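Local coordinates for cephalosporin acylase (Bacillus halodurans, PDB 2NLZ), which is named a cephalosporin acylase and, as a gamma-glutamyltranspeptidase-family member of the Ntn hydrolase clan, probably cleaves amide bonds, though its function has not been established, at residues G24-S29 against D39-G44; I48-A53 against L361-G366; M304-V309 against K339-Q344. The protein carries 1 engineered substitution. All blocks are in the same frame, centred on the assembly; numbering follows the deposited sequence.

Interaction 1. Residues G24-S29 against D39-G44; sequences GMVATS and DILKAG
The peptide link between Gly24 and Met25 turns one flat face to Leu41, and the CD2 methyl of that leucine sits over it, displaced away from the carbonyl oxygen of Gly24. CD2 comes to 4.2 Å from Gly24 CA and to 4.3 Å from Met25 N. Met25 is backbone-bonded to Ala364 of the neighbouring strand, and Gly24 to Trp539; the Leu41 side chain also touches Trp539. With no side chain on Gly24, the leucine methyl can settle directly against the backbone.

The second touch is Val26 CG2 against the same CD2, again at 4.2 Å, the two side chains sliding past each other in opposite directions. In Val26, CG1 is anti to the backbone N (chi1 178°), which leaves CG2 beside that nitrogen and facing the leucine. The valine also packs on Ala34 and Leu38, so the helix 31-42 lies along strand 24-28 through several of its turns. This is a helical layer laid on a sheet, consistent with the alpha-beta-beta-alpha sandwich of Ntn hydrolases.

Just beyond Leu41 the helix ends in a Schellman motif. Gly44 N reaches Leu41 O at 3.2 Å, Gly45 N bonds to Ile40 O, and Gly44 supplies the positive phi (93°) that a glycine tolerates easily. Elsewhere on this helix a second subunit docks: Lys42 NZ forms a salt bridge with Asp39 OD2 of the second subunit, and Asp39 OD2 forms one with Lys42 NZ of the second subunit.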
loop_
_atom_site.group_PDB
_atom_site.type_symbol
_atom_site.label_atom_id
_atom_site.label_comp_id
_atom_site.label_asym_id
_atom_site.label_seq_id
_atom_site.Cartn_x
_atom_site.Cartn_y
_atom_site.Cartn_z
ATOM N N GLY D 24 -15.834 29.565 15.060
ATOM C CA GLY D 24 -16.807 28.490 15.154
ATOM C C GLY D 24 -16.488 27.291 14.298
ATOM O O GLY D 24 -15.918 27.421 13.216
ATOM N N MET D 25 -16.864 26.120 14.800
ATOM C CA MET D 25 -16.619 24.866 14.107
ATOM C C MET D 25 -17.666 23.828 14.475
ATOM O O MET D 25 -18.027 23.675 15.646
ATOM C CB MET D 25 -15.225 24.335 14.438
ATOM C CG MET D 25 -14.799 23.138 13.594
ATOM S SD MET D 25 -13.111 22.619 13.940
ATOM C CE MET D 25 -12.188 23.779 12.952
ATOM N N VAL D 26 -18.164 23.132 13.461
ATOM C CA VAL D 26 -19.114 22.055 13.671
ATOM C C VAL D 26 -18.584 20.829 12.953
ATOM O O VAL D 26 -18.139 20.927 11.805
ATOM C CB VAL D 26 -20.514 22.426 13.149
ATOM C CG1 VAL D 26 -21.475 21.283 13.341
ATOM C CG2 VAL D 26 -21.022 23.632 13.872
ATOM N N ALA D 27 -18.607 19.693 13.646
ATOM C CA ALA D 27 -18.114 18.445 13.109
ATOM C C ALA D 27 -19.102 17.319 13.399
ATOM O O ALA D 27 -19.355 16.962 14.558
ATOM C CB ALA D 27 -16.736 18.126 13.669
ATOM N N THR D 28 -19.668 16.771 12.332
ATOM C CA THR D 28 -20.656 15.713 12.457
ATOM C C THR D 28 -20.749 14.838 11.197
ATOM O O THR D 28 -20.100 15.108 10.175
ATOM C CB THR D 28 -22.050 16.276 12.820
ATOM O OG1 THR D 28 -22.929 15.196 13.171
ATOM C CG2 THR D 28 -22.626 17.096 11.651
ATOM N N SER D 29 -21.589 13.807 11.292
ATOM C CA SER D 29 -21.702 12.777 10.284
ATOM C C SER D 29 -22.653 13.098 9.139
ATOM O O SER D 29 -22.884 12.248 8.281
ATOM C CB SER D 29 -22.143 11.481 10.949
ATOM O OG SER D 29 -23.426 11.632 11.513
ATOM N N ASP D 39 -25.314 27.747 10.424
ATOM C CA ASP D 39 -26.369 28.743 10.245
ATOM C C ASP D 39 -26.826 29.328 11.572
ATOM O O ASP D 39 -27.237 30.491 11.634
ATOM C CB ASP D 39 -27.570 28.141 9.526
ATOM C CG ASP D 39 -27.258 27.745 8.099
ATOM O OD1 ASP D 39 -28.113 27.059 7.482
ATOM O OD2 ASP D 39 -26.161 28.109 7.602
ATOM N N ILE D 40 -26.761 28.519 12.627
ATOM C CA ILE D 40 -27.177 28.972 13.942
ATOM C C ILE D 40 -26.106 29.859 14.559
ATOM O O ILE D 40 -26.416 30.866 15.199
ATOM C CB ILE D 40 -27.585 27.792 14.846
ATOM C CG1 ILE D 40 -29.102 27.639 14.829
ATOM C CG2 ILE D 40 -27.146 28.007 16.275
ATOM C CD1 ILE D 40 -29.682 27.380 13.445
ATOM N N LEU D 41 -24.849 29.492 14.333
ATOM C CA LEU D 41 -23.720 30.328 14.712
ATOM C C LEU D 41 -23.845 31.694 14.022
ATOM O O LEU D 41 -23.660 32.726 14.667
ATOM C CB LEU D 41 -22.405 29.628 14.350
ATOM C CG LEU D 41 -21.486 28.954 15.383
ATOM C CD1 LEU D 41 -22.161 28.617 16.687
ATOM C CD2 LEU D 41 -20.891 27.689 14.782
ATOM N N LYS D 42 -24.192 31.680 12.729
ATOM C CA LYS D 42 -24.482 32.898 11.947
ATOM C C LYS D 42 -25.526 33.794 12.584
ATOM O O LYS D 42 -25.325 35.002 12.696
ATOM C CB LYS D 42 -24.958 32.558 10.530
ATOM C CG LYS D 42 -23.992 32.943 9.434
ATOM C CD LYS D 42 -24.350 32.249 8.131
ATOM C CE LYS D 42 -23.152 32.218 7.189
ATOM N NZ LYS D 42 -23.196 31.039 6.277
ATOM N N ALA D 43 -26.640 33.198 13.003
ATOM C CA ALA D 43 -27.753 33.956 13.564
ATOM C C ALA D 43 -27.565 34.273 15.050
ATOM O O ALA D 43 -28.538 34.475 15.773
ATOM C CB ALA D 43 -29.071 33.222 13.322
ATOM N N GLY D 44 -26.314 34.304 15.497
ATOM C CA GLY D 44 -25.979 34.754 16.843
ATOM C C GLY D 44 -25.883 33.670 17.891
ATOM O O GLY D 44 -25.736 33.966 19.079
#

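Interaction 2. Residues I48-A53 against L361-G366; sequences IDAAIA and LATADG
Ala51 lies between Leu361 and Thr363, and here the helix 47-61 comes close to the strand. Leu361 holds CG anti to its own nitrogen (chi1 170°), a reach that brings both methyls up to one residue: CD2 stands 3.9 Å from Ala51 CB, and CD1 lies near the carbonyl oxygen of Ala51. Thr363 closes the other flank. Its OG1 is 3.6 Å from Ala51 CB, and its CG2 methyl packs 4.0 Å from Ala50 CB. With small alanines on the helix, the axes of 48-53 and 361-365 come within 7.6 Å and run nearly antiparallel, at 153°.

The hydroxyl of Thr363 has its polar partner at Ala47 O, one helical turn before Ala51. With an alanine here, that carbonyl would probably be left without its hydroxyl mate, and a gap would be likely to open beside Ala50 and Ala51.

Toward Asp365 the fit loosens. Asp365 OD2 comes no nearer to 48-53 than 5.3 Å, at Ile48 N, and the following Gly366 is partly exposed as the strand gives way to a turn. The link at this end is polar instead, made just outside the helical segment: Asp365 OD2 takes the N-H of Ala47, while OD1 takes that of Asn369 in the turn. On the far side of the helix, Ile48 and Ile52 turn to Leu129 in helix 122-133, so the helix is buried between that layer and the sheet. A helix packed nearly antiparallel on a strand of the sheet in this way fits the layered alpha-beta-beta-alpha fold of the Ntn hydrolases.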
loop_
_atom_site.group_PDB
_atom_site.type_symbol
_atom_site.label_atom_id
_atom_site.label_comp_id
_atom_site.label_asym_id
_atom_site.label_seq_id
_atom_site.Cartn_x
_atom_site.Cartn_y
_atom_site.Cartn_z
ATOM N N ILE D 48 -23.392 25.721 21.991
ATOM C CA ILE D 48 -24.504 24.943 22.533
ATOM C C ILE D 48 -25.690 25.013 21.572
ATOM O O ILE D 48 -26.253 23.983 21.180
ATOM C CB ILE D 48 -24.924 25.434 23.945
ATOM C CG1 ILE D 48 -23.830 25.150 24.976
ATOM C CG2 ILE D 48 -26.214 24.776 24.397
ATOM C CD1 ILE D 48 -22.864 26.312 25.213
ATOM N N ASP D 49 -26.055 26.231 21.182
ATOM C CA ASP D 49 -27.112 26.423 20.204
ATOM C C ASP D 49 -26.838 25.566 18.984
ATOM O O ASP D 49 -27.695 24.784 18.573
ATOM C CB ASP D 49 -27.221 27.888 19.798
ATOM C CG ASP D 49 -27.762 28.767 20.903
ATOM O OD1 ASP D 49 -28.866 28.478 21.420
ATOM O OD2 ASP D 49 -27.086 29.761 21.234
ATOM N N ALA D 50 -25.627 25.693 18.435
ATOM C CA ALA D 50 -25.201 24.932 17.250
ATOM C C ALA D 50 -25.315 23.416 17.421
ATOM O O ALA D 50 -25.680 22.710 16.484
ATOM C CB ALA D 50 -23.782 25.316 16.845
ATOM N N ALA D 51 -24.997 22.933 18.622
ATOM C CA ALA D 51 -25.077 21.527 18.935
ATOM C C ALA D 51 -26.522 21.057 18.821
ATOM O O ALA D 51 -26.797 20.024 18.208
ATOM C CB ALA D 51 -24.539 21.277 20.319
ATOM N N ILE D 52 -27.439 21.832 19.397
ATOM C CA ILE D 52 -28.871 21.533 19.335
ATOM C C ILE D 52 -29.346 21.598 17.886
ATOM O O ILE D 52 -30.077 20.733 17.435
ATOM C CB ILE D 52 -29.691 22.473 20.248
ATOM C CG1 ILE D 52 -29.243 22.329 21.706
ATOM C CG2 ILE D 52 -31.173 22.170 20.158
ATOM C CD1 ILE D 52 -29.647 23.491 22.602
ATOM N N ALA D 53 -28.885 22.596 17.147
ATOM C CA ALA D 53 -29.236 22.712 15.736
ATOM C C ALA D 53 -28.882 21.445 14.972
ATOM O O ALA D 53 -29.713 20.854 14.283
ATOM C CB ALA D 53 -28.548 23.912 15.111
ATOM N N LEU D 361 -21.338 14.304 17.354
ATOM C CA LEU D 361 -21.394 15.687 16.945
ATOM C C LEU D 361 -20.437 16.449 17.853
ATOM O O LEU D 361 -20.360 16.164 19.060
ATOM C CB LEU D 361 -22.838 16.150 17.149
ATOM C CG LEU D 361 -23.454 17.533 17.089
ATOM C CD1 LEU D 361 -24.914 17.294 17.323
ATOM C CD2 LEU D 361 -22.897 18.483 18.139
ATOM N N ALA D 362 -19.704 17.408 17.291
ATOM C CA ALA D 362 -18.869 18.266 18.115
ATOM C C ALA D 362 -18.910 19.687 17.616
ATOM O O ALA D 362 -18.816 19.935 16.413
ATOM C CB ALA D 362 -17.444 17.764 18.159
ATOM N N THR D 363 -19.067 20.619 18.553
ATOM C CA THR D 363 -19.113 22.041 18.238
ATOM C C THR D 363 -18.220 22.870 19.168
ATOM O O THR D 363 -18.025 22.541 20.347
ATOM C CB THR D 363 -20.529 22.579 18.351
ATOM O OG1 THR D 363 -21.085 22.139 19.590
ATOM C CG2 THR D 363 -21.409 22.063 17.221
ATOM N N ALA D 364 -17.683 23.951 18.619
ATOM C CA ALA D 364 -16.902 24.914 19.389
ATOM C C ALA D 364 -17.075 26.315 18.787
ATOM O O ALA D 364 -17.315 26.456 17.575
ATOM C CB ALA D 364 -15.441 24.517 19.411
ATOM N N ASP D 365 -16.964 27.342 19.628
ATOM C CA ASP D 365 -17.041 28.724 19.147
ATOM C C ASP D 365 -15.848 29.590 19.543
ATOM O O ASP D 365 -14.908 29.118 20.192
ATOM C CB ASP D 365 -18.371 29.387 19.553
ATOM C CG ASP D 365 -18.553 29.510 21.067
ATOM O OD1 ASP D 365 -17.550 29.619 21.802
ATOM O OD2 ASP D 365 -19.719 29.527 21.522
ATOM N N GLY D 366 -15.906 30.860 19.146
ATOM C CA GLY D 366 -14.851 31.825 19.444
ATOM C C GLY D 366 -14.766 32.244 20.895
ATOM O O GLY D 366 -13.691 32.578 21.372
#

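Interaction 3. Residues M304-V309 against K339-Q344; sequences MKLAFV and KEIGEQ
Lys305 NZ is gripped by two oxygens, Glu302 OE1 in a salt bridge and the carbonyl of Leu346 in a hydrogen bond, right beside Leu306, the residue that meets Ile341 and Glu340. The setting is a long helix, 294-314, flanked by the irregular chain that follows helix 331-338, within the gamma-glutamyltranspeptidase-family part of the protein. The salt bridge stays within the helix; the bond to Leu346 O ties it to the later course of that chain, whereas Leu306 meets the earlier part through hydrocarbon alone.

Met304 and Phe308 face the interior, packing on helices 274-283 and 444-457, and Leu306 points outward to the loop. Its CG lies beside the backbone N and anti to the carbonyl carbon (chi1 -60°), which carries the branched end across to Ile341, and the two side chains cross obliquely. The loop side is open to solvent: Glu340 is exposed, and its carboxylate has a long, weak ion pair with Arg337. The glutamate comes nearest with CB, 4.5 Å from Leu306 CD2. The other leucine methyl, CD1, does the closer work, 3.6 Å from Ile341 CG1 and 4.1 Å from Ile341 CD1.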
loop_
_atom_site.group_PDB
_atom_site.type_symbol
_atom_site.label_atom_id
_atom_site.label_comp_id
_atom_site.label_asym_id
_atom_site.label_seq_id
_atom_site.Cartn_x
_atom_site.Cartn_y
_atom_site.Cartn_z
ATOM N N MET D 304 -8.176 -2.805 27.608
ATOM C CA MET D 304 -9.558 -2.598 27.218
ATOM C C MET D 304 -10.399 -3.778 27.659
ATOM O O MET D 304 -11.459 -3.593 28.250
ATOM C CB MET D 304 -9.678 -2.374 25.703
ATOM C CG MET D 304 -11.103 -2.134 25.195
ATOM S SD MET D 304 -12.072 -0.987 26.204
ATOM C CE MET D 304 -11.193 0.552 25.942
ATOM N N LYS D 305 -9.905 -4.981 27.388
ATOM C CA LYS D 305 -10.619 -6.202 27.722
ATOM C C LYS D 305 -10.984 -6.264 29.193
ATOM O O LYS D 305 -12.145 -6.482 29.520
ATOM C CB LYS D 305 -9.821 -7.437 27.300
ATOM C CG LYS D 305 -10.081 -7.851 25.862
ATOM C CD LYS D 305 -8.914 -8.621 25.279
ATOM C CE LYS D 305 -8.838 -10.038 25.818
ATOM N NZ LYS D 305 -7.587 -10.719 25.372
ATOM N N LEU D 306 -10.012 -6.037 30.071
ATOM C CA LEU D 306 -10.258 -6.129 31.512
ATOM C C LEU D 306 -11.288 -5.109 31.990
ATOM O O LEU D 306 -12.198 -5.440 32.748
ATOM C CB LEU D 306 -8.955 -5.982 32.292
ATOM C CG LEU D 306 -7.886 -7.036 31.975
ATOM C CD1 LEU D 306 -6.483 -6.506 32.277
ATOM C CD2 LEU D 306 -8.171 -8.365 32.700
ATOM N N ALA D 307 -11.141 -3.880 31.507
ATOM C CA ALA D 307 -12.035 -2.790 31.841
ATOM C C ALA D 307 -13.463 -3.024 31.356
ATOM O O ALA D 307 -14.426 -2.646 32.034
ATOM C CB ALA D 307 -11.491 -1.489 31.265
ATOM N N PHE D 308 -13.603 -3.638 30.186
ATOM C CA PHE D 308 -14.915 -3.778 29.578
ATOM C C PHE D 308 -15.780 -4.795 30.318
ATOM O O PHE D 308 -16.992 -4.600 30.456
ATOM C CB PHE D 308 -14.808 -4.131 28.092
ATOM C CG PHE D 308 -15.793 -3.399 27.221
ATOM C CD1 PHE D 308 -17.151 -3.415 27.505
ATOM C CD2 PHE D 308 -15.355 -2.696 26.104
ATOM C CE1 PHE D 308 -18.067 -2.731 26.699
ATOM C CE2 PHE D 308 -16.262 -2.009 25.282
ATOM C CZ PHE D 308 -17.621 -2.025 25.588
ATOM N N VAL D 309 -15.159 -5.867 30.803
ATOM C CA VAL D 309 -15.907 -6.881 31.544
ATOM C C VAL D 309 -16.239 -6.373 32.953
ATOM O O VAL D 309 -17.216 -6.810 33.576
ATOM C CB VAL D 309 -15.199 -8.246 31.565
ATOM C CG1 VAL D 309 -16.218 -9.347 31.816
ATOM C CG2 VAL D 309 -14.552 -8.508 30.240
ATOM N N LYS D 339 -1.670 -6.337 36.544
ATOM C CA LYS D 339 -0.884 -7.521 36.881
ATOM C C LYS D 339 -1.396 -8.755 36.146
ATOM O O LYS D 339 -0.660 -9.721 35.967
ATOM C CB LYS D 339 -0.884 -7.777 38.391
ATOM C CG LYS D 339 0.146 -6.957 39.169
ATOM C CD LYS D 339 0.465 -7.589 40.525
ATOM C CE LYS D 339 -0.757 -7.643 41.435
ATOM N NZ LYS D 339 -0.509 -8.515 42.612
ATOM N N GLU D 340 -2.654 -8.719 35.714
ATOM C CA GLU D 340 -3.210 -9.835 34.960
ATOM C C GLU D 340 -2.823 -9.808 33.483
ATOM O O GLU D 340 -3.014 -10.798 32.774
ATOM C CB GLU D 340 -4.727 -9.933 35.126
ATOM C CG GLU D 340 -5.158 -10.320 36.532
ATOM C CD GLU D 340 -6.394 -11.191 36.545
ATOM O OE1 GLU D 340 -7.206 -11.045 37.482
ATOM O OE2 GLU D 340 -6.551 -12.022 35.622
ATOM N N ILE D 341 -2.283 -8.681 33.025
ATOM C CA ILE D 341 -1.773 -8.581 31.661
ATOM C C ILE D 341 -0.412 -9.262 31.576
ATOM O O ILE D 341 0.555 -8.819 32.201
ATOM C CB ILE D 341 -1.659 -7.112 31.179
ATOM C CG1 ILE D 341 -3.024 -6.426 31.221
ATOM C CG2 ILE D 341 -1.080 -7.051 29.765
ATOM C CD1 ILE D 341 -3.004 -4.974 30.819
ATOM N N GLY D 342 -0.350 -10.350 30.812
ATOM C CA GLY D 342 0.902 -11.069 30.587
ATOM C C GLY D 342 1.421 -10.891 29.171
ATOM O O GLY D 342 1.266 -9.825 28.564
ATOM N N GLU D 343 2.044 -11.940 28.645
ATOM C CA GLU D 343 2.533 -11.929 27.275
ATOM C C GLU D 343 1.543 -12.635 26.352
ATOM O O GLU D 343 1.453 -12.320 25.167
ATOM C CB GLU D 343 3.915 -12.576 27.184
ATOM C CG GLU D 343 4.695 -12.170 25.942
ATOM C CD GLU D 343 6.074 -12.791 25.875
ATOM O OE1 GLU D 343 6.529 -13.359 26.891
ATOM O OE2 GLU D 343 6.708 -12.707 24.800
ATOM N N GLN D 344 0.802 -13.588 26.906
ATOM C CA GLN D 344 -0.234 -14.287 26.162
ATOM C C GLN D 344 -1.572 -13.583 26.323
ATOM O O GLN D 344 -1.819 -12.944 27.339
ATOM C CB GLN D 344 -0.339 -15.744 26.622
ATOM C CG GLN D 344 0.693 -16.682 25.994
ATOM C CD GLN D 344 0.505 -16.860 24.491
ATOM O OE1 GLN D 344 -0.564 -17.260 24.022
ATOM N NE2 GLN D 344 1.555 -16.571 23.729
#

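Overall arrangement
Interactions 1 and 2 are buried contacts between the same helical layer and sheet: their centres lie about 6 Å apart, strands 24-28 and 359-365 are neighbours in the sheet, and helices 31-42 and 47-61 follow each other in the chain. Ile40 of the first helix packs against Asp49 and Ala50 of the second. Both contacts are mainly apolar, but interaction 1 rests on one leucine over backbone, while interaction 2 is a closer fit, with Thr363 and Asp365 also bonded to Ala47. Interaction 3 stands on the opposite side of the chain's centre, its centre about 37 Å from that of interaction 2, and joins a buried leucine to a largely exposed loop.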